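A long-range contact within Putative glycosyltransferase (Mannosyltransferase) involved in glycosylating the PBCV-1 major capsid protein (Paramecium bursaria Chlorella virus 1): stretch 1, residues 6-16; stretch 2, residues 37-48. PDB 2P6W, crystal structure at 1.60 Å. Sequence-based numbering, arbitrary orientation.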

# COMPACT_ATOMS: atom_id res chain seq x y z
N PRO A 6 12.63 -6.23 11.42
CA PRO A 6 11.43 -7.02 11.66
C PRO A 6 11.07 -7.86 10.46
O PRO A 6 11.50 -7.57 9.36
N CYS A 7 10.27 -8.89 10.70
CA CYS A 7 9.75 -9.71 9.63
C CYS A 7 8.67 -8.91 8.91
O CYS A 7 7.64 -8.57 9.50
N ILE A 8 8.93 -8.60 7.64
CA ILE A 8 8.00 -7.81 6.82
C ILE A 8 7.43 -8.66 5.70
O ILE A 8 8.18 -9.39 5.04
N THR A 9 6.11 -8.56 5.47
CA THR A 9 5.46 -9.19 4.33
C THR A 9 4.87 -8.08 3.49
O THR A 9 4.03 -7.31 3.97
N ILE A 10 5.33 -7.96 2.25
CA ILE A 10 4.73 -7.01 1.33
C ILE A 10 3.60 -7.74 0.63
O ILE A 10 3.77 -8.89 0.22
N LEU A 11 2.47 -7.06 0.50
CA LEU A 11 1.32 -7.65 -0.19
C LEU A 11 0.74 -6.68 -1.20
O LEU A 11 0.79 -5.46 -1.04
N SER A 12 0.17 -7.27 -2.25
CA SER A 12 -0.50 -6.50 -3.29
C SER A 12 -1.40 -7.45 -4.03
O SER A 12 -1.63 -8.59 -3.57
N GLY A 13 -1.91 -7.00 -5.17
CA GLY A 13 -2.73 -7.88 -6.00
C GLY A 13 -3.23 -7.13 -7.20
O GLY A 13 -3.22 -5.90 -7.20
N HIS A 14 -3.65 -7.87 -8.22
CA HIS A 14 -4.27 -7.28 -9.40
C HIS A 14 -5.00 -8.34 -10.19
O HIS A 14 -4.56 -9.48 -10.24
N PHE A 15 -6.11 -7.94 -10.78
CA PHE A 15 -6.81 -8.73 -11.77
C PHE A 15 -7.29 -7.78 -12.87
O PHE A 15 -7.80 -6.70 -12.56
N PRO A 16 -7.15 -8.17 -14.17
CA PRO A 16 -6.64 -9.41 -14.75
C PRO A 16 -5.14 -9.43 -15.06
O PRO A 16 -4.45 -8.39 -14.96
N GLY A 37 14.80 -10.49 1.80
CA GLY A 37 14.28 -11.60 2.59
C GLY A 37 12.88 -11.32 3.12
O GLY A 37 12.43 -11.98 4.06
N TYR A 38 12.18 -10.37 2.51
CA TYR A 38 10.79 -10.11 2.92
C TYR A 38 9.88 -11.14 2.29
O TYR A 38 10.17 -11.66 1.21
N ASN A 39 8.74 -11.42 2.93
CA ASN A 39 7.75 -12.29 2.31
C ASN A 39 6.98 -11.46 1.31
O ASN A 39 6.89 -10.25 1.45
N PHE A 40 6.43 -12.12 0.29
CA PHE A 40 5.65 -11.45 -0.73
C PHE A 40 4.36 -12.24 -0.95
O PHE A 40 4.42 -13.44 -1.24
N TYR A 41 3.22 -11.58 -0.76
CA TYR A 41 1.90 -12.17 -1.02
C TYR A 41 1.23 -11.38 -2.13
O TYR A 41 1.12 -10.16 -2.04
N TYR A 42 0.76 -12.08 -3.16
CA TYR A 42 0.09 -11.40 -4.29
C TYR A 42 -1.25 -12.04 -4.62
O TYR A 42 -1.30 -13.24 -4.92
N GLU A 43 -2.33 -11.26 -4.56
CA GLU A 43 -3.66 -11.78 -4.83
C GLU A 43 -3.98 -11.68 -6.31
O GLU A 43 -4.08 -10.59 -6.87
N GLU A 44 -4.14 -12.84 -6.95
CA GLU A 44 -4.41 -12.88 -8.39
C GLU A 44 -5.87 -13.19 -8.70
O GLU A 44 -6.26 -13.20 -9.87
N SER A 45 -6.68 -13.45 -7.67
CA SER A 45 -8.09 -13.80 -7.88
C SER A 45 -8.91 -12.62 -8.37
O SER A 45 -8.61 -11.47 -8.04
N GLU A 46 -9.94 -12.91 -9.15
CA GLU A 46 -10.94 -11.92 -9.53
C GLU A 46 -11.85 -11.62 -8.33
O GLU A 46 -12.40 -12.55 -7.74
N PRO A 47 -12.01 -10.34 -7.98
CA PRO A 47 -12.86 -9.96 -6.85
C PRO A 47 -14.30 -10.39 -7.10
O PRO A 47 -14.77 -10.31 -8.24
N LEU A 48 -14.97 -10.84 -6.05
CA LEU A 48 -16.39 -11.18 -6.12
C LEU A 48 -17.26 -9.93 -6.11
O LEU A 48 -18.35 -9.93 -6.70

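The contact is a pairing of two parallel beta-strands, residues 8-13 and 39-43, held by a regular backbone ladder, with side chains packing in register on both sheet faces and an aromatic contact beyond the strand ends. The axes approach to 4.4 Å at 15°, and the alternate residues of stretch 1 carry the ladder: Ile10 N donates to Asn39 O (2.9 Å, 152°) while Ile10 O accepts from Tyr41 N (2.9 Å, 167°), and Ser12 repeats the pattern with Tyr41 O and Glu43 N. Asn39 N to Ile8 O (3.0 Å) and His14 N to Glu43 O (3.1 Å) extend it at the two ends.

Because the bridged pairs are in register, the paired side chains share a face; one carries Thr9 with Asn39 and Leu11 with Tyr41, and Glu43 stands there opposite Gly13, which has no side chain. Thr9 (chi1 m) places OG1 3.0 Å from Asn39 OD1, a weak hydrogen bond; Asn39 is also m. Leu11 (chi1 p, chi2 off-rotamer at 143°) meets Tyr41 (t) through CB to CB at 4.2 Å, after which the end of the leucine leads away. Gly13 leaves room for the backbone: an ideal CB there would lie 2.7 Å from Glu43 O, a clash. Glu43 (t) likewise turns its end away from stretch 1, and its carboxylate is held within its own stretch, OE1 accepting from Tyr41 OH (2.6 Å) and OE2 from Ser45 OG (2.5 Å); OE1 has a further partner elsewhere in the structure.

The other face pairs Ile10 with Phe40 and Ser12 with Tyr42. Ile10 (m, t) has CB 4.5 Å from Phe40 CD1, a loose apolar contact, and extends CD1 to 4.2 Å from Tyr38 CD2. Tyr38 (m) points its CA-to-CB bond toward stretch 1, and its CD1 also lies 3.7 Å from Ile8 CB, so one ring touches both isoleucines. Ser12 CB sits 4.0 Å from Tyr42 CD1. The Tyr42 ring (t) comes nearer still at its end: Gly13 CA lies over its face, 3.8 Å from the centroid and 17° off the normal, and Tyr42 OH reaches 3.2 Å from His14 CB.

Past the strands, Phe15 (t) points toward stretch 2 and has the largest covered area, 95 Å². Glu46 CB lies over its face in a CH-pi contact, 3.5 Å from the ring centroid and 9° off the normal; Glu44 O approaches the ring edge, 3.6 Å from Phe15 CD2, and Pro47 CD lies 4.2 Å from Phe15 CB. At the opposite end, the water O lies 3.0 Å from Ile8 N, from which it accepts, and 3.3 Å from Gly37 O, to which it donates weakly, bridging the stretches before the ladder begins.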

# COMPACT_ATOMS: atom_id res chain seq x y z
CB PRO A 6 10.34 -5.96 11.88
CG PRO A 6 10.84 -4.76 11.19
CD PRO A 6 12.33 -4.79 11.34
CB CYS A 7 9.16 -10.99 10.21
SG CYS A 7 8.43 -12.03 8.96
CB ILE A 8 8.72 -6.59 6.24
CG1 ILE A 8 9.10 -5.63 7.36
CG2 ILE A 8 7.86 -5.87 5.16
CD1 ILE A 8 10.18 -4.62 6.97
CB THR A 9 4.31 -10.12 4.78
OG1 THR A 9 4.87 -11.24 5.48
CG2 THR A 9 3.47 -10.62 3.59
CB ILE A 10 5.75 -6.46 0.31
CG1 ILE A 10 6.93 -5.86 1.08
CG2 ILE A 10 5.07 -5.44 -0.65
CD1 ILE A 10 7.96 -5.14 0.24
CB LEU A 11 0.23 -8.13 0.78
CG LEU A 11 -0.38 -7.06 1.69
CD1 LEU A 11 -1.86 -7.31 1.89
CD2 LEU A 11 0.32 -7.05 3.03
CB SER A 12 0.53 -5.88 -4.25
OG SER A 12 -0.07 -4.93 -5.13
CB HIS A 14 -3.25 -6.62 -10.33
CG HIS A 14 -3.87 -5.66 -11.29
ND1 HIS A 14 -4.10 -4.33 -10.98
CD2 HIS A 14 -4.38 -5.84 -12.54
CE1 HIS A 14 -4.69 -3.74 -12.00
NE2 HIS A 14 -4.88 -4.63 -12.95
CB PHE A 15 -8.02 -9.42 -11.14
CG PHE A 15 -8.77 -10.31 -12.09
CD1 PHE A 15 -9.83 -9.80 -12.84
CD2 PHE A 15 -8.42 -11.64 -12.24
CE1 PHE A 15 -10.53 -10.61 -13.74
CE2 PHE A 15 -9.12 -12.46 -13.13
CZ PHE A 15 -10.18 -11.94 -13.87
CB PRO A 16 -7.42 -9.49 -16.07
CG PRO A 16 -7.49 -8.03 -16.51
CD PRO A 16 -7.59 -7.22 -15.21
CB TYR A 38 10.32 -8.72 2.48
CG TYR A 38 11.20 -7.57 2.88
CD1 TYR A 38 11.70 -7.46 4.17
CD2 TYR A 38 11.47 -6.54 1.97
CE1 TYR A 38 12.51 -6.36 4.56
CE2 TYR A 38 12.28 -5.45 2.35
CZ TYR A 38 12.79 -5.37 3.64
OH TYR A 38 13.58 -4.30 4.02
CB ASN A 39 6.75 -12.84 3.35
CG ASN A 39 7.43 -13.52 4.52
OD1 ASN A 39 7.17 -13.18 5.70
ND2 ASN A 39 8.32 -14.46 4.23
CB PHE A 40 6.45 -11.36 -2.03
CG PHE A 40 5.72 -10.71 -3.15
CD1 PHE A 40 5.20 -9.43 -3.02
CD2 PHE A 40 5.54 -11.39 -4.36
CE1 PHE A 40 4.50 -8.82 -4.08
CE2 PHE A 40 4.84 -10.80 -5.42
CZ PHE A 40 4.34 -9.51 -5.28
CB TYR A 41 0.96 -12.18 0.21
CG TYR A 41 -0.32 -12.88 -0.15
CD1 TYR A 41 -0.42 -14.26 -0.09
CD2 TYR A 41 -1.40 -12.16 -0.66
CE1 TYR A 41 -1.57 -14.92 -0.49
CE2 TYR A 41 -2.56 -12.80 -1.06
CZ TYR A 41 -2.64 -14.19 -0.99
OH TYR A 41 -3.77 -14.86 -1.40
CB TYR A 42 1.00 -11.45 -5.51
CG TYR A 42 0.62 -10.49 -6.60
CD1 TYR A 42 0.95 -9.13 -6.49
CD2 TYR A 42 -0.05 -10.92 -7.75
CE1 TYR A 42 0.59 -8.23 -7.52
CE2 TYR A 42 -0.38 -10.04 -8.76
CZ TYR A 42 -0.06 -8.70 -8.65
OH TYR A 42 -0.39 -7.82 -9.66
CB GLU A 43 -4.69 -11.03 -4.00
CG GLU A 43 -6.12 -11.62 -4.10
CD GLU A 43 -6.24 -12.98 -3.40
OE1 GLU A 43 -5.56 -13.19 -2.36
OE2 GLU A 43 -7.01 -13.83 -3.89
CB GLU A 44 -3.53 -13.94 -9.07
CG GLU A 44 -2.04 -13.64 -9.11
CD GLU A 44 -1.24 -14.84 -9.62
OE1 GLU A 44 -1.66 -15.46 -10.63
OE2 GLU A 44 -0.19 -15.16 -9.02
CB SER A 45 -8.71 -14.34 -6.59
OG SER A 45 -8.77 -13.32 -5.61
CB GLU A 46 -11.77 -12.44 -10.71
CG GLU A 46 -12.89 -11.49 -11.14
CD GLU A 46 -13.56 -11.92 -12.43
OE1 GLU A 46 -13.37 -13.07 -12.87
OE2 GLU A 46 -14.30 -11.08 -13.00
CB PRO A 47 -12.76 -8.43 -6.83
CG PRO A 47 -11.53 -8.10 -7.62
CD PRO A 47 -11.38 -9.16 -8.63
CB LEU A 48 -16.80 -12.08 -4.95
CG LEU A 48 -16.32 -13.53 -4.93
CD1 LEU A 48 -16.95 -14.23 -3.74
CD2 LEU A 48 -16.65 -14.28 -6.23
O HOH W 1 11.27 -10.29 6.68